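Local coordinates for uncharacterized protein (Leptotrichia buccalis, PDB 3T8K) that is of unknown function but folds as an ankyrin-type stack of alpha-hairpin repeats, a scaffold that in other proteins commonly serves protein-protein recognition, at residues Leu78-Phe83 and Ala109-Tyr114; Ala105-Leu110 and Val117-Ile122; Lys137-Phe140 and Gly144-Leu147; Ser5-Val10 and Ala14-Tyr19; Lys69-Thr72 and Thr76-Phe79. All blocks are in the same frame, centred on the assembly; numbering follows the deposited sequence.

Contact 1: Leu78-Phe83 and Ala109-Tyr114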
# COMPACT_ATOMS: atom_id res chain seq x y z
N LEU A 78 4.02 -11.80 -7.69
CA LEU A 78 2.67 -11.27 -7.60
C LEU A 78 2.11 -11.40 -6.19
O LEU A 78 1.18 -10.69 -5.81
CB LEU A 78 1.75 -11.99 -8.58
CG LEU A 78 2.11 -11.75 -10.05
CD1 LEU A 78 1.08 -12.40 -10.93
CD2 LEU A 78 2.19 -10.26 -10.34
N PHE A 79 2.68 -12.30 -5.39
CA PHE A 79 2.14 -12.51 -4.05
C PHE A 79 2.20 -11.26 -3.17
O PHE A 79 1.37 -11.09 -2.28
CB PHE A 79 2.83 -13.69 -3.36
CG PHE A 79 2.47 -15.03 -3.93
CD1 PHE A 79 1.20 -15.55 -3.75
CD2 PHE A 79 3.41 -15.76 -4.64
CE1 PHE A 79 0.86 -16.79 -4.27
CE2 PHE A 79 3.08 -17.00 -5.17
CZ PHE A 79 1.80 -17.52 -4.98
N PHE A 80 3.18 -10.39 -3.41
CA PHE A 80 3.36 -9.25 -2.52
C PHE A 80 2.20 -8.26 -2.59
O PHE A 80 1.58 -7.97 -1.58
CB PHE A 80 4.70 -8.54 -2.75
CG PHE A 80 5.03 -7.52 -1.68
CD1 PHE A 80 5.38 -7.92 -0.39
CD2 PHE A 80 5.00 -6.15 -1.97
CE1 PHE A 80 5.69 -6.98 0.59
CE2 PHE A 80 5.31 -5.21 -1.00
CZ PHE A 80 5.66 -5.63 0.28
N PRO A 81 1.90 -7.75 -3.80
CA PRO A 81 0.76 -6.83 -3.84
C PRO A 81 -0.54 -7.53 -3.50
O PRO A 81 -1.44 -6.89 -2.95
CB PRO A 81 0.75 -6.32 -5.30
CG PRO A 81 1.59 -7.31 -6.06
CD PRO A 81 2.62 -7.80 -5.08
N LEU A 82 -0.64 -8.83 -3.80
CA LEU A 82 -1.82 -9.61 -3.42
C LEU A 82 -2.05 -9.53 -1.92
O LEU A 82 -3.15 -9.19 -1.46
CB LEU A 82 -1.63 -11.08 -3.80
CG LEU A 82 -2.72 -12.03 -3.29
CD1 LEU A 82 -4.06 -11.70 -3.94
CD2 LEU A 82 -2.34 -13.46 -3.59
N PHE A 83 -1.02 -9.83 -1.15
CA PHE A 83 -1.14 -9.85 0.31
C PHE A 83 -1.15 -8.46 0.95
O PHE A 83 -1.83 -8.24 1.96
CB PHE A 83 -0.07 -10.76 0.92
CG PHE A 83 -0.25 -12.21 0.56
CD1 PHE A 83 -1.50 -12.81 0.68
CD2 PHE A 83 0.81 -12.96 0.08
CE1 PHE A 83 -1.69 -14.15 0.34
CE2 PHE A 83 0.64 -14.30 -0.27
CZ PHE A 83 -0.61 -14.89 -0.13
N ALA A 109 9.91 -17.16 -2.25
CA ALA A 109 10.84 -16.04 -2.42
C ALA A 109 10.51 -14.90 -1.47
O ALA A 109 9.34 -14.57 -1.26
CB ALA A 109 10.81 -15.55 -3.87
N LEU A 110 11.54 -14.29 -0.90
CA LEU A 110 11.38 -13.15 -0.01
C LEU A 110 11.02 -11.90 -0.78
O LEU A 110 11.16 -11.85 -2.00
CB LEU A 110 12.67 -12.90 0.77
CG LEU A 110 13.07 -14.06 1.66
CD1 LEU A 110 14.23 -13.67 2.57
CD2 LEU A 110 11.87 -14.50 2.47
N TYR A 111 10.51 -10.91 -0.06
CA TYR A 111 10.39 -9.57 -0.62
C TYR A 111 11.73 -8.97 -0.27
O TYR A 111 12.00 -8.67 0.89
CB TYR A 111 9.24 -8.80 0.03
CG TYR A 111 9.19 -7.33 -0.37
CD1 TYR A 111 8.90 -6.96 -1.67
CD2 TYR A 111 9.42 -6.33 0.57
CE1 TYR A 111 8.85 -5.63 -2.04
CE2 TYR A 111 9.39 -4.98 0.20
CZ TYR A 111 9.10 -4.64 -1.10
OH TYR A 111 9.05 -3.32 -1.49
N LYS A 112 12.60 -8.82 -1.27
CA LYS A 112 14.01 -8.47 -1.00
C LYS A 112 14.27 -7.14 -0.26
O LYS A 112 15.05 -7.11 0.68
CB LYS A 112 14.84 -8.55 -2.29
CG LYS A 112 15.11 -9.99 -2.72
CD LYS A 112 15.63 -10.07 -4.14
CE LYS A 112 15.52 -11.51 -4.67
NZ LYS A 112 15.61 -11.57 -6.16
N PRO A 113 13.61 -6.05 -0.67
CA PRO A 113 13.94 -4.76 -0.06
C PRO A 113 13.92 -4.77 1.47
O PRO A 113 14.69 -4.04 2.09
CB PRO A 113 12.87 -3.82 -0.63
CG PRO A 113 12.59 -4.40 -1.98
CD PRO A 113 12.63 -5.90 -1.76
N TYR A 114 13.06 -5.59 2.07
CA TYR A 114 12.96 -5.66 3.52
C TYR A 114 13.32 -7.05 4.05
O TYR A 114 13.29 -7.29 5.25
CB TYR A 114 11.54 -5.28 3.96
CG TYR A 114 11.23 -3.80 3.89
CD1 TYR A 114 12.24 -2.85 3.91
CD2 TYR A 114 9.92 -3.36 3.80
CE1 TYR A 114 11.95 -1.48 3.86
CE2 TYR A 114 9.62 -2.00 3.75
CZ TYR A 114 10.63 -1.07 3.78
OH TYR A 114 10.32 0.27 3.73

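Contact 2: Ala105-Leu110 and Val117-Ile122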
# COMPACT_ATOMS: atom_id res chain seq x y z
N ALA A 105 3.41 -19.78 -9.59
CA ALA A 105 4.05 -18.64 -8.95
C ALA A 105 4.77 -19.12 -7.69
O ALA A 105 4.38 -20.12 -7.08
CB ALA A 105 3.04 -17.55 -8.62
N ASP A 106 5.84 -18.41 -7.32
CA ASP A 106 6.71 -18.83 -6.22
C ASP A 106 6.46 -18.03 -4.94
O ASP A 106 6.81 -16.85 -4.85
CB ASP A 106 8.17 -18.70 -6.65
CG ASP A 106 9.14 -19.02 -5.53
OD1 ASP A 106 8.77 -19.78 -4.61
OD2 ASP A 106 10.28 -18.51 -5.59
N ILE A 107 5.88 -18.69 -3.94
CA ILE A 107 5.54 -18.00 -2.69
C ILE A 107 6.69 -18.05 -1.69
O ILE A 107 6.63 -17.40 -0.64
CB ILE A 107 4.24 -18.58 -2.07
CG1 ILE A 107 3.63 -17.59 -1.08
CG2 ILE A 107 4.51 -19.95 -1.42
CD1 ILE A 107 2.27 -18.03 -0.56
N THR A 108 7.74 -18.82 -2.00
CA THR A 108 8.86 -18.99 -1.05
C THR A 108 9.88 -17.85 -1.12
O THR A 108 10.62 -17.61 -0.18
CB THR A 108 9.61 -20.33 -1.26
OG1 THR A 108 10.32 -20.29 -2.50
CG2 THR A 108 8.64 -21.49 -1.26
N ALA A 109 9.91 -17.16 -2.25
CA ALA A 109 10.84 -16.04 -2.42
C ALA A 109 10.51 -14.90 -1.47
O ALA A 109 9.34 -14.57 -1.26
CB ALA A 109 10.81 -15.55 -3.87
N LEU A 110 11.54 -14.29 -0.90
CA LEU A 110 11.38 -13.15 -0.01
C LEU A 110 11.02 -11.90 -0.78
O LEU A 110 11.16 -11.85 -2.00
CB LEU A 110 12.67 -12.90 0.77
CG LEU A 110 13.07 -14.06 1.66
CD1 LEU A 110 14.23 -13.67 2.57
CD2 LEU A 110 11.87 -14.50 2.47
N VAL A 117 9.11 -12.45 4.54
CA VAL A 117 8.23 -13.38 3.82
C VAL A 117 7.17 -12.58 3.06
O VAL A 117 6.75 -11.50 3.51
CB VAL A 117 7.58 -14.43 4.72
CG1 VAL A 117 8.65 -15.38 5.28
CG2 VAL A 117 6.79 -13.76 5.85
N VAL A 118 6.77 -13.08 1.90
CA VAL A 118 5.96 -12.26 1.00
C VAL A 118 4.54 -12.10 1.52
O VAL A 118 3.83 -11.16 1.14
CB VAL A 118 5.98 -12.83 -0.44
CG1 VAL A 118 5.12 -14.09 -0.52
CG2 VAL A 118 5.52 -11.78 -1.44
N PHE A 119 4.14 -13.02 2.40
CA PHE A 119 2.80 -13.01 3.01
C PHE A 119 2.77 -12.35 4.38
O PHE A 119 1.79 -12.48 5.11
CB PHE A 119 2.25 -14.44 3.12
CG PHE A 119 3.25 -15.44 3.62
CD1 PHE A 119 3.40 -15.68 4.98
CD2 PHE A 119 4.06 -16.12 2.72
CE1 PHE A 119 4.34 -16.59 5.43
CE2 PHE A 119 5.00 -17.02 3.17
CZ PHE A 119 5.14 -17.26 4.52
N LYS A 120 3.81 -11.61 4.74
CA LYS A 120 3.88 -11.08 6.10
C LYS A 120 2.64 -10.27 6.48
O LYS A 120 2.19 -10.30 7.63
CB LYS A 120 5.13 -10.24 6.30
CG LYS A 120 5.16 -9.54 7.65
CD LYS A 120 6.57 -9.06 7.99
CE LYS A 120 6.59 -8.34 9.32
NZ LYS A 120 7.98 -8.14 9.81
N ASN A 121 2.08 -9.53 5.53
CA ASN A 121 0.94 -8.66 5.84
C ASN A 121 -0.31 -9.42 6.28
O ASN A 121 -1.18 -8.86 6.94
CB ASN A 121 0.61 -7.74 4.66
CG ASN A 121 -0.28 -6.57 5.06
OD1 ASN A 121 -0.05 -5.91 6.08
ND2 ASN A 121 -1.31 -6.31 4.26
N ILE A 122 -0.43 -10.69 5.91
CA ILE A 122 -1.68 -11.39 6.24
C ILE A 122 -1.85 -11.49 7.74
O ILE A 122 -2.97 -11.63 8.25
CB ILE A 122 -1.79 -12.78 5.57
CG1 ILE A 122 -0.88 -13.81 6.26
CG2 ILE A 122 -1.51 -12.67 4.07
CD1 ILE A 122 -1.06 -15.21 5.72
O HOH W 1 7.94 -15.67 0.99

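Contact 3: Lys137-Phe140 and Gly144-Leu147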
# COMPACT_ATOMS: atom_id res chain seq x y z
N LYS A 137 -3.67 -22.86 5.04
CA LYS A 137 -3.43 -24.19 4.50
C LYS A 137 -2.69 -24.15 3.17
O LYS A 137 -1.79 -24.95 2.93
CB LYS A 137 -4.74 -24.96 4.36
CG LYS A 137 -5.34 -25.38 5.70
CD LYS A 137 -6.58 -26.23 5.50
CE LYS A 137 -7.16 -26.73 6.81
NZ LYS A 137 -8.35 -27.58 6.55
N LEU A 138 -3.09 -23.21 2.31
CA LEU A 138 -2.45 -23.05 1.01
C LEU A 138 -0.97 -22.74 1.22
O LEU A 138 -0.10 -23.38 0.64
CB LEU A 138 -3.10 -21.91 0.22
CG LEU A 138 -4.47 -22.18 -0.41
CD1 LEU A 138 -5.05 -20.90 -0.99
CD2 LEU A 138 -4.35 -23.26 -1.48
N ILE A 139 -0.70 -21.75 2.06
CA ILE A 139 0.66 -21.32 2.29
C ILE A 139 1.55 -22.40 2.92
O ILE A 139 2.63 -22.69 2.42
CB ILE A 139 0.70 -20.02 3.12
CG1 ILE A 139 0.00 -18.89 2.35
CG2 ILE A 139 2.14 -19.64 3.44
CD1 ILE A 139 -0.11 -17.60 3.14
N PHE A 140 1.08 -23.01 4.01
CA PHE A 140 1.91 -23.97 4.73
C PHE A 140 2.03 -25.33 4.05
O PHE A 140 2.80 -26.18 4.51
CB PHE A 140 1.45 -24.10 6.19
CG PHE A 140 1.64 -22.84 6.98
CD1 PHE A 140 2.91 -22.34 7.23
CD2 PHE A 140 0.54 -22.13 7.45
CE1 PHE A 140 3.09 -21.18 7.95
CE2 PHE A 140 0.72 -20.96 8.17
CZ PHE A 140 1.99 -20.48 8.42
N GLY A 144 9.59 -25.05 1.49
CA GLY A 144 10.55 -23.98 1.26
C GLY A 144 10.24 -22.61 1.85
O GLY A 144 10.94 -21.63 1.54
N LEU A 145 9.22 -22.51 2.69
CA LEU A 145 8.96 -21.23 3.35
C LEU A 145 10.14 -20.83 4.24
O LEU A 145 10.71 -21.65 4.95
CB LEU A 145 7.67 -21.28 4.17
CG LEU A 145 6.39 -21.62 3.40
CD1 LEU A 145 5.19 -21.73 4.33
CD2 LEU A 145 6.14 -20.60 2.30
N GLN A 146 10.51 -19.55 4.18
CA GLN A 146 11.69 -19.07 4.89
C GLN A 146 11.26 -18.40 6.19
O GLN A 146 11.24 -17.17 6.30
CB GLN A 146 12.48 -18.11 4.00
CG GLN A 146 12.94 -18.74 2.70
CD GLN A 146 13.87 -17.85 1.90
OE1 GLN A 146 14.99 -17.56 2.32
NE2 GLN A 146 13.41 -17.42 0.73
N LEU A 147 10.90 -19.22 7.16
CA LEU A 147 10.29 -18.73 8.40
C LEU A 147 11.28 -18.31 9.49
O LEU A 147 10.89 -17.66 10.45
CB LEU A 147 9.32 -19.78 8.97
CG LEU A 147 8.20 -20.34 8.08
CD1 LEU A 147 7.31 -21.26 8.91
CD2 LEU A 147 7.38 -19.23 7.44

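Contact 4: Ser5-Val10 and Ala14-Tyr19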
# COMPACT_ATOMS: atom_id res chain seq x y z
N SER A 5 -11.25 8.20 -21.90
CA SER A 5 -10.78 9.55 -21.61
C SER A 5 -9.99 9.58 -20.30
O SER A 5 -9.05 10.35 -20.14
CB SER A 5 -11.96 10.52 -21.53
OG SER A 5 -12.64 10.59 -22.77
N GLU A 6 -10.39 8.71 -19.36
CA GLU A 6 -9.80 8.68 -18.03
C GLU A 6 -8.48 7.92 -17.98
O GLU A 6 -7.59 8.25 -17.18
CB GLU A 6 -10.79 8.08 -17.03
CG GLU A 6 -11.99 8.97 -16.73
CD GLU A 6 -13.20 8.19 -16.25
OE1 GLU A 6 -13.03 7.07 -15.73
OE2 GLU A 6 -14.33 8.71 -16.40
N TYR A 7 -8.34 6.90 -18.82
CA TYR A 7 -7.15 6.05 -18.80
C TYR A 7 -6.52 5.95 -20.18
O TYR A 7 -7.19 5.64 -21.17
CB TYR A 7 -7.51 4.65 -18.27
CG TYR A 7 -8.28 4.70 -16.97
CD1 TYR A 7 -7.66 5.11 -15.80
CD2 TYR A 7 -9.64 4.38 -16.91
CE1 TYR A 7 -8.35 5.16 -14.59
CE2 TYR A 7 -10.34 4.43 -15.70
CZ TYR A 7 -9.69 4.83 -14.55
OH TYR A 7 -10.35 4.90 -13.34
N ARG A 8 -5.22 6.22 -20.25
CA ARG A 8 -4.50 6.22 -21.52
C ARG A 8 -3.93 4.83 -21.83
O ARG A 8 -3.68 4.50 -22.98
CB ARG A 8 -3.39 7.27 -21.47
CG ARG A 8 -2.34 7.14 -22.56
CD ARG A 8 -2.98 7.00 -23.91
NE ARG A 8 -3.50 8.25 -24.44
CZ ARG A 8 -4.47 8.32 -25.35
NH1 ARG A 8 -5.04 7.20 -25.79
NH2 ARG A 8 -4.89 9.50 -25.79
N THR A 9 -3.72 4.01 -20.80
CA THR A 9 -3.16 2.67 -20.99
C THR A 9 -3.96 1.62 -20.22
O THR A 9 -4.71 1.95 -19.30
CB THR A 9 -1.71 2.60 -20.47
OG1 THR A 9 -1.72 2.81 -19.05
CG2 THR A 9 -0.86 3.66 -21.13
N VAL A 10 -3.80 0.35 -20.59
CA VAL A 10 -4.49 -0.73 -19.88
C VAL A 10 -4.01 -0.79 -18.43
O VAL A 10 -4.80 -1.00 -17.51
CB VAL A 10 -4.27 -2.10 -20.56
CG1 VAL A 10 -5.03 -3.21 -19.81
CG2 VAL A 10 -4.73 -2.05 -22.00
N ALA A 14 -6.32 -0.81 -15.20
CA ALA A 14 -6.25 -2.02 -14.37
C ALA A 14 -6.06 -1.68 -12.91
O ALA A 14 -6.57 -2.38 -12.02
CB ALA A 14 -5.12 -2.91 -14.83
N MSE A 15 -5.31 -0.62 -12.65
CA MSE A 15 -4.99 -0.25 -11.27
C MSE A 15 -6.02 0.67 -10.62
O MSE A 15 -6.18 0.66 -9.40
CB MSE A 15 -3.61 0.40 -11.22
CG MSE A 15 -3.13 0.66 -9.80
SE MSE A 15 -1.20 0.70 -9.79
CE MSE A 15 -0.92 2.01 -11.16
N LEU A 16 -6.70 1.47 -11.43
CA LEU A 16 -7.56 2.54 -10.91
C LEU A 16 -9.06 2.37 -11.19
O LEU A 16 -9.89 2.84 -10.42
CB LEU A 16 -7.09 3.89 -11.47
CG LEU A 16 -5.62 4.21 -11.18
CD1 LEU A 16 -5.13 5.39 -12.03
CD2 LEU A 16 -5.43 4.50 -9.69
N GLY A 17 -9.40 1.71 -12.29
CA GLY A 17 -10.78 1.67 -12.71
C GLY A 17 -11.59 0.47 -12.26
O GLY A 17 -11.15 -0.35 -11.47
N THR A 18 -12.81 0.39 -12.78
CA THR A 18 -13.65 -0.77 -12.55
C THR A 18 -13.27 -1.86 -13.54
O THR A 18 -12.48 -1.63 -14.47
CB THR A 18 -15.13 -0.42 -12.78
OG1 THR A 18 -15.30 0.08 -14.12
CG2 THR A 18 -15.57 0.65 -11.80
N TYR A 19 -13.85 -3.04 -13.36
CA TYR A 19 -13.68 -4.12 -14.31
C TYR A 19 -14.11 -3.63 -15.69
O TYR A 19 -13.43 -3.86 -16.70
CB TYR A 19 -14.53 -5.32 -13.89
CG TYR A 19 -14.53 -6.48 -14.86
CD1 TYR A 19 -13.34 -7.10 -15.23
CD2 TYR A 19 -15.71 -6.97 -15.39
CE1 TYR A 19 -13.33 -8.16 -16.12
CE2 TYR A 19 -15.71 -8.03 -16.27
CZ TYR A 19 -14.52 -8.62 -16.63
OH TYR A 19 -14.53 -9.68 -17.52

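Contact 5: Lys69-Thr72 and Thr76-Phe79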
# COMPACT_ATOMS: atom_id res chain seq x y z
N LYS A 69 4.13 -15.79 -13.44
CA LYS A 69 5.44 -16.05 -12.85
C LYS A 69 6.38 -14.85 -12.96
O LYS A 69 7.58 -14.97 -12.78
CB LYS A 69 6.07 -17.27 -13.52
CG LYS A 69 5.26 -18.54 -13.38
CD LYS A 69 5.98 -19.71 -14.03
CE LYS A 69 5.18 -20.98 -13.94
NZ LYS A 69 5.88 -22.13 -14.57
N SER A 70 5.81 -13.69 -13.26
CA SER A 70 6.60 -12.49 -13.48
C SER A 70 7.14 -11.89 -12.18
O SER A 70 6.56 -12.09 -11.11
CB SER A 70 5.77 -11.44 -14.22
OG SER A 70 4.56 -11.19 -13.52
N ARG A 71 8.25 -11.16 -12.29
CA ARG A 71 8.84 -10.52 -11.13
C ARG A 71 9.25 -9.10 -11.44
O ARG A 71 9.59 -8.78 -12.58
CB ARG A 71 10.04 -11.32 -10.64
CG ARG A 71 9.68 -12.72 -10.21
CD ARG A 71 10.84 -13.38 -9.52
NE ARG A 71 10.56 -14.77 -9.19
CZ ARG A 71 11.10 -15.41 -8.16
NH1 ARG A 71 11.94 -14.78 -7.36
NH2 ARG A 71 10.79 -16.68 -7.94
N THR A 72 9.21 -8.25 -10.43
CA THR A 72 9.66 -6.88 -10.57
C THR A 72 11.18 -6.90 -10.72
O THR A 72 11.80 -7.95 -10.63
CB THR A 72 9.25 -6.03 -9.35
OG1 THR A 72 10.02 -6.40 -8.20
CG2 THR A 72 7.76 -6.20 -9.06
N THR A 76 10.33 -9.21 -6.94
CA THR A 76 9.08 -9.41 -6.21
C THR A 76 8.02 -10.13 -7.05
O THR A 76 7.72 -9.71 -8.17
CB THR A 76 8.51 -8.07 -5.76
OG1 THR A 76 9.55 -7.30 -5.12
CG2 THR A 76 7.36 -8.28 -4.80
N THR A 77 7.46 -11.20 -6.50
CA THR A 77 6.38 -11.94 -7.16
C THR A 77 5.02 -11.28 -6.98
O THR A 77 4.88 -10.32 -6.22
CB THR A 77 6.25 -13.36 -6.59
OG1 THR A 77 5.85 -13.27 -5.22
CG2 THR A 77 7.56 -14.10 -6.69
N LEU A 78 4.02 -11.80 -7.69
CA LEU A 78 2.67 -11.27 -7.60
C LEU A 78 2.11 -11.40 -6.19
O LEU A 78 1.18 -10.69 -5.81
CB LEU A 78 1.75 -11.99 -8.58
CG LEU A 78 2.11 -11.75 -10.05
CD1 LEU A 78 1.08 -12.40 -10.93
CD2 LEU A 78 2.19 -10.26 -10.34
N PHE A 79 2.68 -12.30 -5.39
CA PHE A 79 2.14 -12.51 -4.05
C PHE A 79 2.20 -11.26 -3.17
O PHE A 79 1.37 -11.09 -2.28
CB PHE A 79 2.83 -13.69 -3.36
CG PHE A 79 2.47 -15.03 -3.93
CD1 PHE A 79 1.20 -15.55 -3.75
CD2 PHE A 79 3.41 -15.76 -4.64
CE1 PHE A 79 0.86 -16.79 -4.27
CE2 PHE A 79 3.08 -17.00 -5.17
CZ PHE A 79 1.80 -17.52 -4.98
O HOH W 2 5.53 -9.56 -9.97
O HOH W 3 5.01 -13.86 -9.79
O HOH W 4 9.26 -4.83 -5.85

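Contact 1: Leu78-Phe83 and Ala109-Tyr114
F80, in the first turn of helix 79-85, lays its ring flat on the ring of Y111, joining a helix of this ankyrin-type repeat fold to the loop that follows helix 90-102. F80 CB already points toward that loop, and CG follows it anti to the backbone N (chi1 -169°). From there F80 CG sits 3.9 Å from Y111 CD1, CD1 is equally near Y111 CG, and CD2 lies over Y111 CE1, again at 3.9 Å. Farther out, CE1 makes the closest approach, 3.6 Å to Y111 CG, while CE2 lies over the CE1-CZ side of the tyrosine and CZ over its CD2-CE2 side. The planes are only 3° apart and the centroids 3.8 Å, a face-to-face stack with little offset. Phenylalanine suits this buried place because every ring atom meets carbon; tyrosine offers the same flat face and carries its hydroxyl beyond the overlap. Y111 also packs on N88 of the second subunit, and Y114 OH bonds to G87 O there, so the stack lies close to the dimer interface. The Y111 ring is clamped from its other face by its own loop, with P113 CD 3.6 Å above the ring centre.

Contact 2: Ala105-Leu110 and Val117-Ile122
I107 and V118 meet with their side chains at about a right angle, the ethyl arm of the isoleucine running across the branch of the valine. With chi1 at -160° the ethyl arm of I107 is turned away from the backbone N, and its CG1 is brought to 3.8 Å from V118 CG1. The same arm also crosses the F119 side chain nearly perpendicularly, with I107 CG1 4.1 Å from F119 CD2 in an oblique approach to the ring. V117 CB rests over one face of that ring, toward its rim. At the far end L110 swings CD2 back over the backbone of V117, 4.0 Å from V117 N. Beta-branched and aromatic residues fit here as rigid apolar groups between two irregular chain segments. Both segments belong to the long loop between helices 90-102 and 129-140 of this ankyrin-type solenoid, and I107 and F119 both reach I139 on the second helix. No direct hydrogen bond crosses the contact; a single bridging water joins the two backbones, donating to I107 O at 2.7 Å and to A109 O, and accepting from V118 N. The first segment is shaped by an Asx turn: D106 OD1 takes T108 N from above the carboxylate plane and T108 OG1, at 2.7 Å, on its syn lone pair. Two donors thus fix the carboxylate, whose other oxygen, OD2, forms a salt bridge with R71. In the second segment a type I turn from V117 to K120 is closed by K120 N bonding to V117 O.

Contact 3: Lys137-Phe140 and Gly144-Leu147
The end of helix 129-140 and the loop leading on toward helix 157-162 fold back on each other in this ankyrin-type array, with L145 set against both I139 and F140. L145 is the central group, its CB pointing toward the helix and its CG lying opposite its own carbonyl carbon (chi1 -59°), which sends the CD1 methyl forward. L145 CD1 lies 3.3 Å from I139 O. The same methyl is 3.8 Å from I139 CG2, and on its other contact it stands 3.7 Å from F140 CD1. The leucine crosses both partners at about a right angle, and its approach to the ring is oblique. L147 is more distant: its CD1 reaches the edge of the F140 ring, near the ring plane, 4.3 Å from F140 CE1. Leucine suits position 145 because one methyl, CD1, can reach into the corner beside I139 and F140 without bringing in a polar group. G144 turns the chain just before, with a positive phi of 97°, where a side chain would jam against the preceding carbonyl O. Around this contact, helix 167-180 covers F140 and L147 through M173 and Y176, Y176 OH accepts from L145 N, and L138 faces helix 90-102 through T94, K98 and L101.

Contact 4: Ser5-Val10 and Ala14-Tyr19
Y7 drives its ring end against L16 and G17, and this is the tight part of the contact. With chi1 at -51°, Y7 CG lies beside the backbone N, which turns the ring toward the L16-G17 turn. Y7 CE1 stands 3.6 Å from L16 CB, and the phenolic oxygen, Y7 OH, comes to 3.3 Å from G17 CA. Both neighbours approach the ring obliquely, while E6 CB rests over one of its faces. Glycine fits at position 17 because a beta carbon there would point at the tyrosine and come within about 3.1 Å of Y7 CE2. The second close point is made by the backbone: A14 N bonds to V10 O at 2.8 Å, a helical i to i+4 bond with the donor nearly along the C=O axis (164°). A14 is small enough to lie beside that carbonyl and to pack on F22, I41 and V45. Away from these points the contact is looser: the L16 side chain slants past the ring, CD1 4.1 Å from Y7 CE1, on the partly exposed side where L16 also meets R47 of the second subunit. Helices 10-16 and 19-28 are successive helices of the ankyrin-type fold, opened by threonine N-caps, T9 and T18. With the ring of Y7 cut back to an alanine here, L16 CB and G17 CA would probably lose their cover and a gap would open beside the turn. Across these segments Y7 meets the turn by van der Waals contact: its OH lies 3.5 Å from G17 N at a poor angle for a hydrogen bond, so the fit here rests on the shape of the ring and the absence of a side chain on G17.

Contact 5: Lys69-Thr72 and Thr76-Phe79
A chi1 of 71° sets T72 OG1 between its own backbone N and carbonyl carbon, facing T76 N, which donates to it at 3.1 Å. The return bond runs from T72 N to T76 O, also 3.1 Å, so the two threonines close the loop before helix 79-85. T77-L78-F79-F80 probably corresponds to the TPLH position of ankyrin repeats, and T77 OG1 weakly caps F79 N. T72 OG1 also accepts from E74 N inside the turn, which makes threonine apt here: one short hydroxyl serves two amides while its methyl, CG2, packs at 3.6 Å from T76 O. Swapping T72 for a valine would probably leave T76 N and E74 N without their side-chain acceptor and free the turn to shift. R71 stretches beside T77, pointing the same way, with T77 CG2 toward the rim of one face of its guanidinium, 4.0 Å from R71 NE; R71 NH2 goes on to a salt bridge with D106. Waters finish the seam: one donates to both S70 O and T76 O, and another donates to S70 O, 2.7 Å away, while accepting from L78 N.

Along the chain the order of opening is contact 4, contact 5, contact 1, contact 2, contact 3, following the ankyrin-type stack from its N-terminal end. Contacts 1, 2 and 5 form one cluster, with centres 5 to 10 Å apart: contacts 1 and 5 meet at the start of helix 79-85, contacts 1 and 2 share A109 and L110, and the R71-D106 salt bridge ties contacts 2 and 5. Contact 3 lies 8 Å from contact 2, and the two meet at helix 129-140 through I139. Contact 4 stands apart, about 34 Å centre to centre from contact 3, across the chain's centre. Contacts 1, 2 and 4 all touch the second subunit, so the dimer interface spans well-separated parts of the solenoid.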